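PDB 6H5L: similar to hydroxylamine oxidoreductase from Kuenenia stuttgartiensis, which probably works as a multiheme c-type cytochrome reductase in an anammox bacterium, passing electrons along heme c groups within a 60-heme complex. Local coordinates for residues E242-G245 and E246-H249; Q479-S483 and W484-Q488; F358-T361 and Y362-L366. One frame throughout, in Å; residues are numbered along the deposited sequence.

Contact 1. Residues E242-G245 and E246-H249; sequences ESYG and ESKH. With HEC (heme c), chain J.
Two donors of Ser247, its backbone N and its hydroxyl, converge on one acceptor, the carbonyl O of Tyr244, at the turn where helix 240-245 ends and helix 248-256 begins. The hydroxyl bond is the shorter, Ser247 OG to Tyr244 O at 2.6 Å, and lies in the carbonyl plane on a lone pair. The backbone bond, Ser247 N to Tyr244 O at 2.9 Å, instead comes from above that plane, 61° out of it, so the two donors approach from distinct directions. OG can do this because it sits between the backbone N and carbonyl carbon of its own residue (chi1 69°). From the N-cap position it also makes a weak bond to Gly250 N, joining the end of one helix to the start of the next. One residue earlier, Glu246 N donates to Glu242 O at 3.1 Å, an i to i+4 bond of helix 240-245.

Across the turn, the Tyr244 side chain crosses that of His249 at about a right angle, with CE1 of Tyr244 3.9 Å from CB of His249; the phenol OH is bonded to Pro278 O. The imidazole then reaches the heme, NE2 of His249 lying 2.0 Å from FE. Its plane runs over two opposite pyrroles: CD2 of His249 is 2.9 Å from heme ND, and CE1 of His249 is 3.0 Å from heme NB. Lys248 passes the propionate with CG 3.7 Å from heme O1D, while its NZ bonds to Val211 O and Ala228 O of the second subunit. His354 supplies the other axial nitrogen. With two histidine ligands the iron has no position left for a substrate, a coordination consistent with electron transfer rather than catalysis at this heme.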
loop_
_atom_site.group_PDB
_atom_site.type_symbol
_atom_site.label_atom_id
_atom_site.label_comp_id
_atom_site.label_asym_id
_atom_site.label_seq_id
_atom_site.Cartn_x
_atom_site.Cartn_y
_atom_site.Cartn_z
ATOM N N GLU A 242 -22.456 34.480 9.227
ATOM C CA GLU A 242 -22.756 34.749 7.825
ATOM C C GLU A 242 -21.699 35.644 7.192
ATOM O O GLU A 242 -21.272 35.402 6.058
ATOM C CB GLU A 242 -24.141 35.386 7.693
ATOM C CG GLU A 242 -25.272 34.600 8.339
ATOM C CD GLU A 242 -25.502 34.984 9.788
ATOM O OE1 GLU A 242 -24.510 35.214 10.511
ATOM O OE2 GLU A 242 -26.676 35.067 10.201
ATOM N N SER A 243 -21.263 36.683 7.909
ATOM C CA SER A 243 -20.308 37.623 7.332
ATOM C C SER A 243 -18.943 36.979 7.124
ATOM O O SER A 243 -18.279 37.237 6.115
ATOM C CB SER A 243 -20.187 38.864 8.216
ATOM O OG SER A 243 -19.844 38.516 9.545
ATOM N N TYR A 244 -18.499 36.141 8.060
ATOM C CA TYR A 244 -17.234 35.441 7.860
ATOM C C TYR A 244 -17.384 34.321 6.839
ATOM O O TYR A 244 -16.607 34.233 5.882
ATOM C CB TYR A 244 -16.707 34.881 9.179
ATOM C CG TYR A 244 -15.615 33.852 8.970
ATOM C CD1 TYR A 244 -14.334 34.239 8.600
ATOM C CD2 TYR A 244 -15.868 32.493 9.127
ATOM C CE1 TYR A 244 -13.334 33.303 8.395
ATOM C CE2 TYR A 244 -14.873 31.551 8.928
ATOM C CZ TYR A 244 -13.607 31.965 8.563
ATOM O OH TYR A 244 -12.608 31.044 8.361
ATOM N N GLY A 245 -18.368 33.440 7.049
ATOM C CA GLY A 245 -18.527 32.280 6.185
ATOM C C GLY A 245 -18.622 32.634 4.716
ATOM O O GLY A 245 -18.074 31.933 3.863
ATOM N N GLU A 246 -19.309 33.728 4.401
ATOM C CA GLU A 246 -19.499 34.142 3.019
ATOM C C GLU A 246 -18.413 35.089 2.528
ATOM O O GLU A 246 -18.493 35.558 1.387
ATOM C CB GLU A 246 -20.874 34.792 2.847
ATOM C CG GLU A 246 -22.020 33.911 3.315
ATOM C CD GLU A 246 -21.949 32.509 2.739
ATOM O OE1 GLU A 246 -21.719 32.374 1.519
ATOM O OE2 GLU A 246 -22.116 31.539 3.507
ATOM N N SER A 247 -17.412 35.389 3.351
ATOM C CA SER A 247 -16.274 36.160 2.880
ATOM C C SER A 247 -15.292 35.250 2.144
ATOM O O SER A 247 -15.381 34.021 2.199
ATOM C CB SER A 247 -15.573 36.861 4.045
ATOM O OG SER A 247 -14.916 35.927 4.884
ATOM N N LYS A 248 -14.341 35.871 1.439
ATOM C CA LYS A 248 -13.292 35.096 0.784
ATOM C C LYS A 248 -12.488 34.288 1.795
ATOM O O LYS A 248 -12.015 33.190 1.479
ATOM C CB LYS A 248 -12.373 36.016 -0.017
ATOM C CG LYS A 248 -12.979 36.534 -1.313
ATOM C CD LYS A 248 -13.304 35.395 -2.270
ATOM C CE LYS A 248 -13.746 35.919 -3.629
ATOM N NZ LYS A 248 -14.069 34.819 -4.582
ATOM N N HIS A 249 -12.320 34.815 3.009
ATOM C CA HIS A 249 -11.677 34.046 4.069
ATOM C C HIS A 249 -12.449 32.766 4.366
ATOM O O HIS A 249 -11.853 31.692 4.510
ATOM C CB HIS A 249 -11.550 34.899 5.334
ATOM C CG HIS A 249 -10.584 36.036 5.207
ATOM N ND1 HIS A 249 -10.765 37.242 5.849
ATOM C CD2 HIS A 249 -9.422 36.148 4.519
ATOM C CE1 HIS A 249 -9.761 38.050 5.558
ATOM N NE2 HIS A 249 -8.931 37.410 4.753
HETATM FE FE HEC J . -7.321 38.486 4.246
HETATM C CHA HEC J . -8.913 38.195 1.238
HETATM C CHB HEC J . -8.829 41.574 4.715
HETATM C CHC HEC J . -5.985 38.719 7.411
HETATM C CHD HEC J . -5.582 35.580 3.717
HETATM N NA HEC J . -8.656 39.652 3.194
HETATM C C1A HEC J . -9.130 39.367 1.928
HETATM C C2A HEC J . -9.892 40.510 1.466
HETATM C C3A HEC J . -9.864 41.438 2.423
HETATM C C4A HEC J . -9.088 40.921 3.531
HETATM C CMA HEC J . -10.541 42.822 2.362
HETATM C CAA HEC J . -10.610 40.652 0.105
HETATM C CBA HEC J . -9.568 40.775 -1.000
HETATM C CGA HEC J . -10.222 41.170 -2.297
HETATM O O1A HEC J . -9.494 41.263 -3.317
HETATM O O2A HEC J . -11.461 41.389 -2.312
HETATM N NB HEC J . -7.369 39.902 5.765
HETATM C C1B HEC J . -8.107 41.070 5.772
HETATM C C2B HEC J . -7.995 41.672 7.085
HETATM C C3B HEC J . -7.203 40.887 7.831
HETATM C C4B HEC J . -6.799 39.758 7.014
HETATM C CMB HEC J . -8.668 43.003 7.497
HETATM C CAB HEC J . -6.774 41.102 9.301
HETATM C CBB HEC J . -7.981 41.010 10.261
HETATM N NC HEC J . -6.018 37.373 5.348
HETATM C C1C HEC J . -5.620 37.630 6.646
HETATM C C2C HEC J . -4.832 36.505 7.104
HETATM C C3C HEC J . -4.638 35.683 6.062
HETATM C C4C HEC J . -5.437 36.181 4.952
HETATM C CMC HEC J . -4.091 36.466 8.460
HETATM C CAC HEC J . -3.792 34.382 6.053
HETATM C CBC HEC J . -4.308 33.312 7.042
HETATM N ND HEC J . -7.281 37.079 2.728
HETATM C C1D HEC J . -6.408 35.993 2.689
HETATM C C2D HEC J . -6.513 35.364 1.389
HETATM C C3D HEC J . -7.555 36.188 0.619
HETATM C C4D HEC J . -7.976 37.227 1.530
HETATM C CMD HEC J . -5.738 34.128 0.881
HETATM C CAD HEC J . -8.068 35.974 -0.823
HETATM C CBD HEC J . -7.509 37.069 -1.726
HETATM C CGD HEC J . -8.527 37.443 -2.770
HETATM O O1D HEC J . -9.693 37.726 -2.393
HETATM O O2D HEC J . -8.172 37.471 -3.977
#

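Contact 2. Residues Q479-S483 and W484-Q488; sequences QQDVS and WWWGQ. With HEC (heme c), chain F.
Asp481 carries CG anti to its backbone N (chi1 -171°), and Trp486 holds CG beside its own N, which brings carboxylate and indole together five residues on. The resulting bond, Trp486 NE1 to Asp481 OD2 at 3.2 Å, is weak, with an N-H...O angle of 120°. The two planes stand 79° apart. The other oxygen, Asp481 OD1, lies near the plane of the Trp485 ring, at its edge, 3.3 Å from CD1 of Trp485. Val482 covers a face of Trp486: CG2 of Val482 is 3.8 Å from the centroid of the six-membered ring, almost on its normal, a CH-pi contact.

Gln479 is the N-cap, its OE1 accepting from Val482 N at 2.9 Å. Later the helix widens into a pi-type turn, with Gln488 N bonded to Ser483 O at 3.2 Å. Trp484 turns one indole face to the side-chain carbon CAB of a heme c, CE2 of Trp484 lying 3.6 Å from heme CAB; heme FE carries a water O at 2.1 Å. Trp485 meets Trp466 of the second subunit. Within the chain, Ser483 OG bonds to Thr475 of helix 455-476 and Gln488 NE2 to Gln372 of helix 356-389, tying the start of helix 480-513 to both.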
loop_
_atom_site.group_PDB
_atom_site.type_symbol
_atom_site.label_atom_id
_atom_site.label_comp_id
_atom_site.label_asym_id
_atom_site.label_seq_id
_atom_site.Cartn_x
_atom_site.Cartn_y
_atom_site.Cartn_z
ATOM N N GLN A 479 -17.224 41.038 4.122
ATOM C CA GLN A 479 -18.356 40.515 3.360
ATOM C C GLN A 479 -19.116 41.717 2.810
ATOM O O GLN A 479 -19.827 42.402 3.552
ATOM C CB GLN A 479 -19.247 39.625 4.222
ATOM C CG GLN A 479 -19.792 38.408 3.489
ATOM C CD GLN A 479 -20.532 38.773 2.218
ATOM O OE1 GLN A 479 -21.373 39.670 2.213
ATOM N NE2 GLN A 479 -20.217 38.080 1.130
ATOM N N GLN A 480 -18.965 41.971 1.508
ATOM C CA GLN A 480 -19.496 43.200 0.924
ATOM C C GLN A 480 -21.019 43.216 0.898
ATOM O O GLN A 480 -21.625 44.286 1.032
ATOM C CB GLN A 480 -18.941 43.399 -0.488
ATOM C CG GLN A 480 -19.029 42.175 -1.388
ATOM C CD GLN A 480 -17.742 41.373 -1.412
ATOM O OE1 GLN A 480 -17.239 40.951 -0.371
ATOM N NE2 GLN A 480 -17.196 41.166 -2.606
ATOM N N ASP A 481 -21.658 42.058 0.730
ATOM C CA ASP A 481 -23.117 42.033 0.671
ATOM C C ASP A 481 -23.727 42.320 2.037
ATOM O O ASP A 481 -24.689 43.090 2.149
ATOM C CB ASP A 481 -23.603 40.688 0.135
ATOM C CG ASP A 481 -25.093 40.681 -0.147
ATOM O OD1 ASP A 481 -25.538 41.418 -1.053
ATOM O OD2 ASP A 481 -25.822 39.935 0.538
ATOM N N VAL A 482 -23.184 41.703 3.089
ATOM C CA VAL A 482 -23.661 41.977 4.443
ATOM C C VAL A 482 -23.408 43.434 4.810
ATOM O O VAL A 482 -24.213 44.064 5.508
ATOM C CB VAL A 482 -22.998 41.016 5.446
ATOM C CG1 VAL A 482 -23.507 41.280 6.856
ATOM C CG2 VAL A 482 -23.254 39.573 5.045
ATOM N N SER A 483 -22.293 43.995 4.337
ATOM C CA SER A 483 -21.955 45.377 4.662
ATOM C C SER A 483 -22.991 46.347 4.103
ATOM O O SER A 483 -23.495 47.217 4.822
ATOM C CB SER A 483 -20.559 45.708 4.132
ATOM O OG SER A 483 -20.187 47.034 4.465
ATOM N N TRP A 484 -23.333 46.204 2.821
ATOM C CA TRP A 484 -24.248 47.144 2.187
ATOM C C TRP A 484 -25.710 46.716 2.288
ATOM O O TRP A 484 -26.547 47.479 2.780
ATOM C CB TRP A 484 -23.875 47.344 0.715
ATOM C CG TRP A 484 -24.909 48.134 -0.016
ATOM C CD1 TRP A 484 -25.902 47.645 -0.816
ATOM C CD2 TRP A 484 -25.080 49.555 0.014
ATOM N NE1 TRP A 484 -26.671 48.677 -1.297
ATOM C CE2 TRP A 484 -26.186 49.860 -0.802
ATOM C CE3 TRP A 484 -24.400 50.600 0.645
ATOM C CZ2 TRP A 484 -26.629 51.166 -1.000
ATOM C CZ3 TRP A 484 -24.838 51.896 0.444
ATOM C CH2 TRP A 484 -25.942 52.167 -0.372
ATOM N N TRP A 485 -26.036 45.509 1.822
ATOM C CA TRP A 485 -27.435 45.123 1.668
ATOM C C TRP A 485 -28.079 44.635 2.959
ATOM O O TRP A 485 -29.307 44.698 3.079
ATOM C CB TRP A 485 -27.573 44.053 0.582
ATOM C CG TRP A 485 -27.574 44.634 -0.799
ATOM C CD1 TRP A 485 -26.681 44.380 -1.800
ATOM C CD2 TRP A 485 -28.504 45.587 -1.323
ATOM N NE1 TRP A 485 -27.005 45.109 -2.919
ATOM C CE2 TRP A 485 -28.121 45.860 -2.651
ATOM C CE3 TRP A 485 -29.628 46.235 -0.801
ATOM C CZ2 TRP A 485 -28.821 46.750 -3.462
ATOM C CZ3 TRP A 485 -30.321 47.118 -1.606
ATOM C CH2 TRP A 485 -29.916 47.368 -2.922
ATOM N N TRP A 486 -27.298 44.141 3.914
ATOM C CA TRP A 486 -27.820 43.884 5.249
ATOM C C TRP A 486 -27.590 45.062 6.184
ATOM O O TRP A 486 -28.167 45.094 7.277
ATOM C CB TRP A 486 -27.180 42.629 5.864
ATOM C CG TRP A 486 -27.248 41.366 5.032
ATOM C CD1 TRP A 486 -27.508 41.264 3.694
ATOM C CD2 TRP A 486 -27.043 40.026 5.500
ATOM N NE1 TRP A 486 -27.475 39.948 3.303
ATOM C CE2 TRP A 486 -27.193 39.167 4.393
ATOM C CE3 TRP A 486 -26.748 39.469 6.749
ATOM C CZ2 TRP A 486 -27.058 37.783 4.496
ATOM C CZ3 TRP A 486 -26.615 38.094 6.850
ATOM C CH2 TRP A 486 -26.770 37.267 5.730
ATOM N N GLY A 487 -26.765 46.022 5.772
ATOM C CA GLY A 487 -26.331 47.125 6.605
ATOM C C GLY A 487 -26.833 48.489 6.182
ATOM O O GLY A 487 -27.923 48.918 6.573
ATOM N N GLN A 488 -25.996 49.193 5.416
ATOM C CA GLN A 488 -26.271 50.579 5.044
ATOM C C GLN A 488 -27.638 50.734 4.386
ATOM O O GLN A 488 -28.433 51.592 4.786
ATOM C CB GLN A 488 -25.170 51.088 4.113
ATOM C CG GLN A 488 -25.227 52.580 3.829
ATOM C CD GLN A 488 -24.705 53.417 4.982
ATOM O OE1 GLN A 488 -24.274 52.885 6.004
ATOM N NE2 GLN A 488 -24.740 54.735 4.819
HETATM FE FE HEC F . -24.383 46.586 -7.753
HETATM C CHA HEC F . -26.309 45.486 -10.316
HETATM C CHB HEC F . -24.817 49.775 -8.593
HETATM C CHC HEC F . -23.447 47.577 -4.517
HETATM C CHD HEC F . -23.279 43.463 -7.054
HETATM N NA HEC F . -25.372 47.465 -9.210
HETATM C C1A HEC F . -26.148 46.852 -10.173
HETATM C C2A HEC F . -26.749 47.906 -10.977
HETATM C C3A HEC F . -26.331 49.083 -10.498
HETATM C C4A HEC F . -25.454 48.834 -9.374
HETATM C CMA HEC F . -26.718 50.473 -11.050
HETATM C CAA HEC F . -27.701 47.730 -12.182
HETATM C CBA HEC F . -27.016 46.935 -13.287
HETATM C CGA HEC F . -26.298 47.881 -14.211
HETATM O O1A HEC F . -25.085 47.657 -14.443
HETATM O O2A HEC F . -26.926 48.855 -14.702
HETATM N NB HEC F . -24.098 48.373 -6.737
HETATM C C1B HEC F . -24.491 49.577 -7.270
HETATM C C2B HEC F . -24.512 50.566 -6.211
HETATM C C3B HEC F . -24.128 49.952 -5.063
HETATM C C4B HEC F . -23.864 48.560 -5.391
HETATM C CMB HEC F . -24.918 52.032 -6.497
HETATM C CAB HEC F . -23.950 50.470 -3.606
HETATM C CBB HEC F . -23.767 51.995 -3.416
HETATM N NC HEC F . -23.479 45.700 -6.088
HETATM C C1C HEC F . -23.258 46.250 -4.840
HETATM C C2C HEC F . -22.910 45.176 -3.923
HETATM C C3C HEC F . -22.757 44.056 -4.651
HETATM C C4C HEC F . -23.177 44.355 -6.008
HETATM C CMC HEC F . -22.445 45.396 -2.463
HETATM C CAC HEC F . -22.317 42.656 -4.154
HETATM C CBC HEC F . -23.303 42.095 -3.108
HETATM N ND HEC F . -24.753 44.742 -8.563
HETATM C C1D HEC F . -24.150 43.570 -8.117
HETATM C C2D HEC F . -24.592 42.477 -8.954
HETATM C C3D HEC F . -25.544 43.110 -9.986
HETATM C C4D HEC F . -25.581 44.517 -9.658
HETATM C CMD HEC F . -24.167 40.998 -8.819
HETATM C CAD HEC F . -26.319 42.421 -11.133
HETATM C CBD HEC F . -27.115 41.226 -10.615
HETATM C CGD HEC F . -27.841 40.590 -11.769
HETATM O O1D HEC F . -27.871 41.214 -12.858
HETATM O O2D HEC F . -28.388 39.470 -11.599
HETATM O O HOH W 1 -26.161 46.112 -6.721
#

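Contact 3. Residues F358-T361 and Y362-L366; sequences FADT and YLKSL. With HEC (heme c), chain J.
Backbone hydrogen bonds come first: Leu363 N donates to Ala359 O at 3.0 Å, almost straight, and Lys364 N to Asp360 O at 2.9 Å, the regular i to i+4 pattern of helix 356-389. Among the side chains, Tyr362 OH is hydrogen-bonded to Thr475 O.

The charged contact is looser. Lys364 bends at chi3 (60°) and crosses the Asp360 carboxylate obliquely, with CD nearest to it, and NZ of Lys364 ends 3.5 Å from OD2 of Asp360, a salt bridge whose hydrogen bond is weak. A water links the same lysine to the preceding turn, donating to Thr361 OG1 at 2.8 Å and accepting from Lys364 NZ at 3.0 Å; Thr361 OG1 is also bonded to Arg357 O.

Apolar contacts are made with the heme. Methyl CMA sits over one face of the Tyr362 ring, displaced toward its rim and 3.5 Å from CE1 of Tyr362. Phe358 approaches the same methyl, CZ of Phe358 to heme CMA measuring 3.9 Å, while Leu363 CD2 lies 4.0 Å from heme CMB. Phe358 also meets the ring of His354. The site is a c-type heme pocket; here the helix that follows the CxxCH motif Cys350-His354 lines the rim.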
loop_
_atom_site.group_PDB
_atom_site.type_symbol
_atom_site.label_atom_id
_atom_site.label_comp_id
_atom_site.label_asym_id
_atom_site.label_seq_id
_atom_site.Cartn_x
_atom_site.Cartn_y
_atom_site.Cartn_z
ATOM N N PHE A 358 -2.428 47.482 2.793
ATOM C CA PHE A 358 -3.742 46.964 2.423
ATOM C C PHE A 358 -4.584 46.667 3.655
ATOM O O PHE A 358 -5.795 46.918 3.667
ATOM C CB PHE A 358 -3.591 45.708 1.564
ATOM C CG PHE A 358 -4.900 45.075 1.178
ATOM C CD1 PHE A 358 -5.610 45.536 0.084
ATOM C CD2 PHE A 358 -5.417 44.016 1.909
ATOM C CE1 PHE A 358 -6.816 44.957 -0.274
ATOM C CE2 PHE A 358 -6.622 43.434 1.558
ATOM C CZ PHE A 358 -7.322 43.904 0.464
ATOM N N ALA A 359 -3.957 46.132 4.703
ATOM C CA ALA A 359 -4.685 45.825 5.929
ATOM C C ALA A 359 -5.096 47.095 6.659
ATOM O O ALA A 359 -6.249 47.231 7.086
ATOM C CB ALA A 359 -3.826 44.946 6.834
ATOM N N ASP A 360 -4.161 48.035 6.820
ATOM C CA ASP A 360 -4.472 49.284 7.505
ATOM C C ASP A 360 -5.491 50.099 6.721
ATOM O O ASP A 360 -6.389 50.714 7.309
ATOM C CB ASP A 360 -3.193 50.088 7.733
ATOM C CG ASP A 360 -3.422 51.331 8.569
ATOM O OD1 ASP A 360 -3.983 51.211 9.678
ATOM O OD2 ASP A 360 -3.031 52.428 8.119
ATOM N N THR A 361 -5.370 50.113 5.391
ATOM C CA THR A 361 -6.356 50.799 4.562
ATOM C C THR A 361 -7.746 50.209 4.759
ATOM O O THR A 361 -8.738 50.946 4.825
ATOM C CB THR A 361 -5.951 50.724 3.088
ATOM O OG1 THR A 361 -4.718 51.426 2.895
ATOM C CG2 THR A 361 -7.021 51.331 2.200
ATOM N N TYR A 362 -7.838 48.882 4.865
ATOM C CA TYR A 362 -9.146 48.257 5.026
ATOM C C TYR A 362 -9.738 48.557 6.397
ATOM O O TYR A 362 -10.901 48.959 6.505
ATOM C CB TYR A 362 -9.060 46.746 4.807
ATOM C CG TYR A 362 -10.434 46.128 4.763
ATOM C CD1 TYR A 362 -11.148 46.075 3.576
ATOM C CD2 TYR A 362 -11.038 45.638 5.914
ATOM C CE1 TYR A 362 -12.413 45.536 3.527
ATOM C CE2 TYR A 362 -12.306 45.096 5.875
ATOM C CZ TYR A 362 -12.987 45.047 4.678
ATOM O OH TYR A 362 -14.250 44.512 4.625
ATOM N N LEU A 363 -8.958 48.349 7.461
ATOM C CA LEU A 363 -9.476 48.596 8.803
ATOM C C LEU A 363 -9.787 50.071 9.022
ATOM O O LEU A 363 -10.693 50.405 9.793
ATOM C CB LEU A 363 -8.485 48.088 9.850
ATOM C CG LEU A 363 -8.308 46.567 9.866
ATOM C CD1 LEU A 363 -7.297 46.140 10.915
ATOM C CD2 LEU A 363 -9.644 45.872 10.092
ATOM N N LYS A 364 -9.050 50.965 8.356
ATOM C CA LYS A 364 -9.412 52.379 8.381
ATOM C C LYS A 364 -10.740 52.627 7.675
ATOM O O LYS A 364 -11.473 53.553 8.040
ATOM C CB LYS A 364 -8.300 53.221 7.753
ATOM C CG LYS A 364 -7.215 53.619 8.739
ATOM C CD LYS A 364 -5.869 53.798 8.060
ATOM C CE LYS A 364 -5.897 54.881 6.997
ATOM N NZ LYS A 364 -4.577 54.994 6.312
ATOM N N SER A 365 -11.070 51.812 6.670
ATOM C CA SER A 365 -12.385 51.909 6.045
ATOM C C SER A 365 -13.475 51.375 6.966
ATOM O O SER A 365 -14.606 51.873 6.941
ATOM C CB SER A 365 -12.397 51.157 4.718
ATOM O OG SER A 365 -11.429 51.677 3.823
ATOM N N LEU A 366 -13.158 50.362 7.775
ATOM C CA LEU A 366 -14.093 49.917 8.805
ATOM C C LEU A 366 -14.411 51.043 9.777
ATOM O O LEU A 366 -15.570 51.231 10.167
ATOM C CB LEU A 366 -13.520 48.713 9.553
ATOM C CG LEU A 366 -14.220 48.324 10.858
ATOM C CD1 LEU A 366 -15.636 47.833 10.591
ATOM C CD2 LEU A 366 -13.416 47.274 11.618
HETATM FE FE HEC J . -7.321 38.486 4.246
HETATM C CHA HEC J . -8.913 38.195 1.238
HETATM C CHB HEC J . -8.829 41.574 4.715
HETATM C CHC HEC J . -5.985 38.719 7.411
HETATM C CHD HEC J . -5.582 35.580 3.717
HETATM N NA HEC J . -8.656 39.652 3.194
HETATM C C1A HEC J . -9.130 39.367 1.928
HETATM C C2A HEC J . -9.892 40.510 1.466
HETATM C C3A HEC J . -9.864 41.438 2.423
HETATM C C4A HEC J . -9.088 40.921 3.531
HETATM C CMA HEC J . -10.541 42.822 2.362
HETATM C CAA HEC J . -10.610 40.652 0.105
HETATM C CBA HEC J . -9.568 40.775 -1.000
HETATM C CGA HEC J . -10.222 41.170 -2.297
HETATM O O1A HEC J . -9.494 41.263 -3.317
HETATM O O2A HEC J . -11.461 41.389 -2.312
HETATM N NB HEC J . -7.369 39.902 5.765
HETATM C C1B HEC J . -8.107 41.070 5.772
HETATM C C2B HEC J . -7.995 41.672 7.085
HETATM C C3B HEC J . -7.203 40.887 7.831
HETATM C C4B HEC J . -6.799 39.758 7.014
HETATM C CMB HEC J . -8.668 43.003 7.497
HETATM C CAB HEC J . -6.774 41.102 9.301
HETATM C CBB HEC J . -7.981 41.010 10.261
HETATM N NC HEC J . -6.018 37.373 5.348
HETATM C C1C HEC J . -5.620 37.630 6.646
HETATM C C2C HEC J . -4.832 36.505 7.104
HETATM C C3C HEC J . -4.638 35.683 6.062
HETATM C C4C HEC J . -5.437 36.181 4.952
HETATM C CMC HEC J . -4.091 36.466 8.460
HETATM C CAC HEC J . -3.792 34.382 6.053
HETATM C CBC HEC J . -4.308 33.312 7.042
HETATM N ND HEC J . -7.281 37.079 2.728
HETATM C C1D HEC J . -6.408 35.993 2.689
HETATM C C2D HEC J . -6.513 35.364 1.389
HETATM C C3D HEC J . -7.555 36.188 0.619
HETATM C C4D HEC J . -7.976 37.227 1.530
HETATM C CMD HEC J . -5.738 34.128 0.881
HETATM C CAD HEC J . -8.068 35.974 -0.823
HETATM C CBD HEC J . -7.509 37.069 -1.726
HETATM C CGD HEC J . -8.527 37.443 -2.770
HETATM O O1D HEC J . -9.693 37.726 -2.393
HETATM O O2D HEC J . -8.172 37.471 -3.977
HETATM O O HOH W 2 -3.679 53.908 3.661
#

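In the fold
Contacts 1 and 3 serve one heme c from different parts of the chain: 246-249 brings an axial ligand to its iron, and 358-366 packs on its methyls CMA and CMB. Their centres are about 17 Å apart and nearest atoms about 7 Å, so the heme joins them without direct touch. Contact 2 reaches the water-ligated heme, to which Lys473 of the second subunit is bonded, probably one carried by that subunit. Contact 2 touches contact 1, centres about 12 Å apart, through a probable hydrogen bond of Gln479 NE2 to Glu246 O (3.1 Å). Contacts 2 and 3 do not touch: centres about 17 Å, nearest atoms about 5 Å apart. All three touch the second subunit.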